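Local coordinates for uncharacterized protein (Desulfovibrio piger, PDB 4LG3), which is of unknown function but belongs to the DUF4875 family, a group placed with CamS-like proteins, at residues A[31-36]-A[54-59]; A[131-136]-A[158-163]. All blocks are in the same frame, centred on the assembly; numbering follows the deposited sequence.

Contact 1. Residues A[31-36]-A[54-59]; sequences IVLVEQ and RQLAAT
The methyl CG2 of Thr-59 projects from helix 53-71 to the two side chains that strand 26-36 offers it, Ile-31 and Leu-33. It meets Ile-31 CD1 at 3.9 Å and is equally near the CD2 branch of Leu-33, both side chains passing it at a slant. Ile-31 gets there because its CG1 stands between the backbone N and the carbonyl carbon (chi1 62°), from where an extended chain carries CD1 toward the helix. The CB of Leu-33 is not aimed at the helix, yet its forked end is: while CD2 goes to the threonine, Leu-33 CD1 lies 4.2 Å from Leu-56 CD2, one turn earlier, and the two leucines cross almost perpendicularly. Leu-33 thus spans successive turns of the helix with its two branches.

The hydroxyl of Thr-59 is turned back to its own helix, where OG1 hydrogen-bonds the carbonyl O of Gln-55 at 2.7 Å, tilted 28° from the carbonyl plane, while Thr-59 N reaches the same oxygen from the opposite face. Gripped twice from one residue, Gln-55 O helps fix the threonine rotation that leaves CG2 facing the strand; OG1 also bonds Gln-8 N.

The strand and helix axes stand 10.9 Å apart at 116°, a separation bridged by side chains alone. All four touching residues are buried, in the layer between helix 53-71 and the mixed sheet. Phe-10 of antiparallel strand 10-18 packs on Ile-31 and Thr-59, and Leu-80 of parallel strand 75-81 touches Ile-31, Leu-33 and Leu-56.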
loop_
_atom_site.group_PDB
_atom_site.type_symbol
_atom_site.label_atom_id
_atom_site.label_comp_id
_atom_site.label_asym_id
_atom_site.label_seq_id
_atom_site.Cartn_x
_atom_site.Cartn_y
_atom_site.Cartn_z
ATOM N N ILE A 31 -1.301 -5.851 -0.038
ATOM C CA ILE A 31 -2.243 -5.993 1.061
ATOM C C ILE A 31 -2.990 -4.682 1.248
ATOM O O ILE A 31 -2.562 -3.641 0.738
ATOM C CB ILE A 31 -1.544 -6.487 2.380
ATOM C CG1 ILE A 31 -0.485 -5.507 2.897
ATOM C CG2 ILE A 31 -0.997 -7.945 2.232
ATOM C CD1 ILE A 31 -0.091 -5.681 4.390
ATOM N N VAL A 32 -4.123 -4.740 1.966
ATOM C CA VAL A 32 -4.925 -3.569 2.353
ATOM C C VAL A 32 -5.305 -3.725 3.829
ATOM O O VAL A 32 -5.413 -4.859 4.319
ATOM C CB VAL A 32 -6.205 -3.293 1.484
ATOM C CG1 VAL A 32 -5.857 -2.872 0.062
ATOM C CG2 VAL A 32 -7.183 -4.474 1.499
ATOM N N LEU A 33 -5.583 -2.587 4.504
ATOM C CA LEU A 33 -6.069 -2.582 5.871
ATOM C C LEU A 33 -7.543 -2.896 5.877
ATOM O O LEU A 33 -8.290 -2.353 5.051
ATOM C CB LEU A 33 -5.826 -1.241 6.564
ATOM C CG LEU A 33 -4.393 -0.802 6.771
ATOM C CD1 LEU A 33 -4.366 0.521 7.498
ATOM C CD2 LEU A 33 -3.552 -1.881 7.493
ATOM N N VAL A 34 -7.971 -3.758 6.805
ATOM C CA VAL A 34 -9.382 -4.131 6.928
ATOM C C VAL A 34 -9.901 -3.909 8.344
ATOM O O VAL A 34 -9.132 -3.748 9.299
ATOM C CB VAL A 34 -9.677 -5.588 6.471
ATOM C CG1 VAL A 34 -9.335 -5.779 4.993
ATOM C CG2 VAL A 34 -8.962 -6.615 7.353
ATOM N N GLU A 35 -11.229 -3.907 8.471
ATOM C CA GLU A 35 -11.899 -3.843 9.777
ATOM C C GLU A 35 -13.195 -4.618 9.711
ATOM O O GLU A 35 -13.673 -4.890 8.618
ATOM C CB GLU A 35 -12.140 -2.386 10.225
ATOM C CG GLU A 35 -13.141 -1.623 9.379
ATOM C CD GLU A 35 -13.317 -0.178 9.786
ATOM O OE1 GLU A 35 -13.460 0.089 10.999
ATOM O OE2 GLU A 35 -13.316 0.690 8.887
ATOM N N GLN A 36 -13.785 -4.937 10.866
ATOM C CA GLN A 36 -15.114 -5.573 10.945
ATOM C C GLN A 36 -16.202 -4.528 10.972
ATOM O O GLN A 36 -16.078 -3.552 11.727
ATOM C CB GLN A 36 -15.271 -6.401 12.217
ATOM C CG GLN A 36 -14.340 -7.558 12.360
ATOM C CD GLN A 36 -14.825 -8.447 13.470
ATOM O OE1 GLN A 36 -15.792 -9.203 13.311
ATOM N NE2 GLN A 36 -14.187 -8.353 14.629
ATOM N N ARG A 54 4.488 3.800 12.513
ATOM C CA ARG A 54 4.990 2.621 13.195
ATOM C C ARG A 54 4.026 1.440 12.993
ATOM O O ARG A 54 4.475 0.335 12.710
ATOM C CB ARG A 54 5.223 2.937 14.681
ATOM C CG ARG A 54 5.918 1.843 15.482
ATOM C CD ARG A 54 7.391 1.710 15.170
ATOM N NE ARG A 54 8.076 0.728 16.012
ATOM C CZ ARG A 54 8.154 -0.575 15.745
ATOM N NH1 ARG A 54 7.552 -1.080 14.667
ATOM N NH2 ARG A 54 8.821 -1.385 16.560
ATOM N N GLN A 55 2.718 1.681 13.060
ATOM C CA GLN A 55 1.704 0.649 12.858
ATOM C C GLN A 55 1.663 0.184 11.398
ATOM O O GLN A 55 1.511 -1.007 11.151
ATOM C CB GLN A 55 0.345 1.166 13.298
ATOM C CG GLN A 55 0.186 1.144 14.812
ATOM C CD GLN A 55 -1.043 1.865 15.284
ATOM O OE1 GLN A 55 -1.597 2.722 14.597
ATOM N NE2 GLN A 55 -1.494 1.544 16.483
ATOM N N LEU A 56 1.840 1.115 10.439
ATOM C CA LEU A 56 1.879 0.802 9.015
ATOM C C LEU A 56 3.094 -0.076 8.704
ATOM O O LEU A 56 2.968 -1.065 7.988
ATOM C CB LEU A 56 1.886 2.092 8.149
ATOM C CG LEU A 56 0.629 3.010 8.235
ATOM C CD1 LEU A 56 0.858 4.292 7.478
ATOM C CD2 LEU A 56 -0.620 2.306 7.722
ATOM N N ALA A 57 4.260 0.267 9.273
ATOM C CA ALA A 57 5.510 -0.494 9.145
ATOM C C ALA A 57 5.363 -1.891 9.774
ATOM O O ALA A 57 5.691 -2.879 9.127
ATOM C CB ALA A 57 6.657 0.263 9.800
ATOM N N ALA A 58 4.805 -1.974 10.997
ATOM C CA ALA A 58 4.586 -3.239 11.708
ATOM C C ALA A 58 3.681 -4.180 10.918
ATOM O O ALA A 58 3.868 -5.390 10.996
ATOM C CB ALA A 58 3.990 -2.987 13.079
ATOM N N THR A 59 2.731 -3.624 10.134
ATOM C CA THR A 59 1.786 -4.389 9.318
ATOM C C THR A 59 2.529 -5.098 8.165
ATOM O O THR A 59 2.336 -6.306 7.965
ATOM C CB THR A 59 0.663 -3.459 8.820
ATOM O OG1 THR A 59 0.039 -2.878 9.956
ATOM C CG2 THR A 59 -0.413 -4.192 7.998
#

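Contact 2. Residues A[131-136]-A[158-163]; sequences QCLWGE and KKLKIP. With EDO (1,2-ethanediol), chain H.
A lysine lies against a leucine here with its ammonium end as well as its aliphatic chain: Lys-159 NZ sits 3.8 Å from Leu-133 CD2, while Lys-159 CD is 3.9 Å from Leu-133 CD1, the other branch. The lysine leaves the backbone with CG roughly anti to the backbone N (chi1 -150°) and is bent at chi2 and chi4, a course that takes it obliquely across the end of Leu-133. Its charge is not paired within the contact, since Glu-136 OE1 stays 6.0 Å from Lys-159 NZ.

Leu-133 is the sole residue of 131-136 to touch the other segment. Its CD1 methyl approaches the fork of Leu-160, 3.8 Å from Leu-160 CG and nearly as close to both terminal methyls, and the two leucines reach for each other tip to tip. Leu-160 ends helix 149-160; Lys-161 then takes a positive phi of 56° as the chain leaves the helix. Around the pair, Ile-156 packs on Leu-133, and Ile-130 on Leu-160, joining helix 125-137 to the last turn of helix 149-160.

Trp-134, the next residue, shares Ile-156 with Leu-133 and also touches Leu-152; Trp-134 NE1 donates to O1 of a 1,2-ethanediol at 3.0 Å in a nearly straight bond (168°). The diol lies at the indole edge, with C1 in the ring plane, and is also bonded to Arg-138 NE.

The helix junction itself is therefore apolar, with an exposed lysine at its margin whose methylenes extend the apolar surface. The Glu-136 carboxylate, too distant for a salt bridge to Lys-159, would probably contribute a mild attraction at most, and the diol, probably from the crystallisation liquor, says little about a natural ligand.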
loop_
_atom_site.group_PDB
_atom_site.type_symbol
_atom_site.label_atom_id
_atom_site.label_comp_id
_atom_site.label_asym_id
_atom_site.label_seq_id
_atom_site.Cartn_x
_atom_site.Cartn_y
_atom_site.Cartn_z
ATOM N N GLN A 131 -9.696 9.443 -3.883
ATOM C CA GLN A 131 -8.876 8.426 -4.586
ATOM C C GLN A 131 -9.727 7.500 -5.426
ATOM O O GLN A 131 -9.370 7.193 -6.558
ATOM C CB GLN A 131 -8.093 7.568 -3.588
ATOM C CG GLN A 131 -6.930 8.290 -2.961
ATOM C CD GLN A 131 -6.029 7.315 -2.281
ATOM O OE1 GLN A 131 -6.465 6.286 -1.751
ATOM N NE2 GLN A 131 -4.756 7.620 -2.280
ATOM N N CYS A 132 -10.854 7.072 -4.858
ATOM C CA CYS A 132 -11.828 6.208 -5.512
ATOM C C CYS A 132 -12.463 6.934 -6.724
ATOM O O CYS A 132 -12.530 6.347 -7.813
ATOM C CB CYS A 132 -12.883 5.744 -4.514
ATOM S SG CYS A 132 -14.112 4.615 -5.218
ATOM N N LEU A 133 -12.872 8.217 -6.548
ATOM C CA LEU A 133 -13.433 9.024 -7.627
ATOM C C LEU A 133 -12.391 9.273 -8.702
ATOM O O LEU A 133 -12.695 9.077 -9.869
ATOM C CB LEU A 133 -14.007 10.342 -7.117
ATOM C CG LEU A 133 -15.211 10.264 -6.172
ATOM C CD1 LEU A 133 -15.697 11.648 -5.806
ATOM C CD2 LEU A 133 -16.341 9.455 -6.769
ATOM N N TRP A 134 -11.140 9.607 -8.305
ATOM C CA TRP A 134 -9.986 9.790 -9.198
ATOM C C TRP A 134 -9.854 8.586 -10.128
ATOM O O TRP A 134 -9.871 8.759 -11.341
ATOM C CB TRP A 134 -8.684 9.971 -8.383
ATOM C CG TRP A 134 -7.525 10.466 -9.200
ATOM C CD1 TRP A 134 -6.716 9.726 -10.016
ATOM C CD2 TRP A 134 -7.090 11.829 -9.333
ATOM N NE1 TRP A 134 -5.795 10.538 -10.638
ATOM C CE2 TRP A 134 -6.002 11.835 -10.239
ATOM C CE3 TRP A 134 -7.493 13.047 -8.746
ATOM C CZ2 TRP A 134 -5.293 13.011 -10.555
ATOM C CZ3 TRP A 134 -6.808 14.211 -9.073
ATOM C CH2 TRP A 134 -5.723 14.190 -9.969
ATOM N N GLY A 135 -9.784 7.387 -9.544
ATOM C CA GLY A 135 -9.670 6.127 -10.273
ATOM C C GLY A 135 -10.807 5.816 -11.229
ATOM O O GLY A 135 -10.570 5.298 -12.322
ATOM N N GLU A 136 -12.042 6.139 -10.837
ATOM C CA GLU A 136 -13.253 5.883 -11.612
ATOM C C GLU A 136 -13.459 6.837 -12.767
ATOM O O GLU A 136 -14.020 6.449 -13.797
ATOM C CB GLU A 136 -14.483 5.992 -10.702
ATOM C CG GLU A 136 -14.742 4.741 -9.876
ATOM C CD GLU A 136 -15.974 4.747 -8.985
ATOM O OE1 GLU A 136 -16.734 5.743 -9.003
ATOM O OE2 GLU A 136 -16.174 3.744 -8.260
ATOM N N LYS A 158 -16.730 19.585 -7.390
ATOM C CA LYS A 158 -18.139 19.891 -7.643
ATOM C C LYS A 158 -19.055 18.789 -7.119
ATOM O O LYS A 158 -20.143 19.079 -6.629
ATOM C CB LYS A 158 -18.390 20.099 -9.146
ATOM C CG LYS A 158 -19.665 20.891 -9.435
ATOM C CD LYS A 158 -19.721 21.390 -10.859
ATOM C CE LYS A 158 -20.551 22.648 -10.969
ATOM N NZ LYS A 158 -20.363 23.344 -12.274
ATOM N N LYS A 159 -18.614 17.536 -7.221
ATOM C CA LYS A 159 -19.370 16.374 -6.776
ATOM C C LYS A 159 -19.409 16.278 -5.234
ATOM O O LYS A 159 -20.461 15.999 -4.660
ATOM C CB LYS A 159 -18.752 15.095 -7.375
ATOM C CG LYS A 159 -19.757 13.978 -7.600
ATOM C CD LYS A 159 -19.149 12.598 -7.419
ATOM C CE LYS A 159 -20.106 11.525 -7.884
ATOM N NZ LYS A 159 -20.046 10.312 -7.022
ATOM N N LEU A 160 -18.268 16.499 -4.577
ATOM C CA LEU A 160 -18.143 16.380 -3.124
ATOM C C LEU A 160 -18.392 17.698 -2.402
ATOM O O LEU A 160 -18.422 17.719 -1.169
ATOM C CB LEU A 160 -16.751 15.833 -2.746
ATOM C CG LEU A 160 -16.395 14.445 -3.256
ATOM C CD1 LEU A 160 -14.965 14.110 -2.931
ATOM C CD2 LEU A 160 -17.328 13.385 -2.695
ATOM N N LYS A 161 -18.580 18.787 -3.165
ATOM C CA LYS A 161 -18.854 20.134 -2.661
ATOM C C LYS A 161 -17.731 20.572 -1.681
ATOM O O LYS A 161 -17.983 21.066 -0.577
ATOM C CB LYS A 161 -20.276 20.222 -2.045
ATOM C CG LYS A 161 -21.375 19.794 -3.025
ATOM C CD LYS A 161 -22.723 19.553 -2.368
ATOM C CE LYS A 161 -23.761 19.088 -3.365
ATOM N NZ LYS A 161 -23.590 17.655 -3.737
ATOM N N ILE A 162 -16.478 20.369 -2.121
ATOM C CA ILE A 162 -15.240 20.703 -1.399
ATOM C C ILE A 162 -14.314 21.539 -2.328
ATOM O O ILE A 162 -14.522 21.494 -3.543
ATOM C CB ILE A 162 -14.517 19.416 -0.872
ATOM C CG1 ILE A 162 -14.092 18.468 -2.013
ATOM C CG2 ILE A 162 -15.340 18.693 0.208
ATOM C CD1 ILE A 162 -12.899 17.572 -1.681
ATOM N N PRO A 163 -13.290 22.287 -1.827
ATOM C CA PRO A 163 -12.405 23.016 -2.765
ATOM C C PRO A 163 -11.482 22.059 -3.532
ATOM O O PRO A 163 -11.054 21.047 -2.978
ATOM C CB PRO A 163 -11.613 23.962 -1.859
ATOM C CG PRO A 163 -11.626 23.315 -0.520
ATOM C CD PRO A 163 -12.880 22.494 -0.417
HETATM C C1 EDO H . -2.783 11.097 -13.064
HETATM O O1 EDO H . -3.649 10.023 -12.632
HETATM C C2 EDO H . -2.060 11.853 -11.861
HETATM O O2 EDO H . -1.879 11.019 -10.675
#

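Contacts 1 and 2 belong to separate parts of the chain, their centres about 25 Å apart and their nearest atoms about 9 Å apart without touching. They follow one another in sequence, contact 1 closing before contact 2 opens. Contact 1 packs a helix on the mixed sheet, its centre about 9 Å from the centre of the chain, whereas the centre of contact 2, between two helices, is about 20 Å from it. Gln-131, on helix 125-137, hydrogen-bonds Ser-82, Thr-91 and the backbone of Leu-169; Ser-82 follows strand 75-81, whose Leu-80 packs in contact 1. No active site is known, and the ethanediol accompanies contact 2 alone.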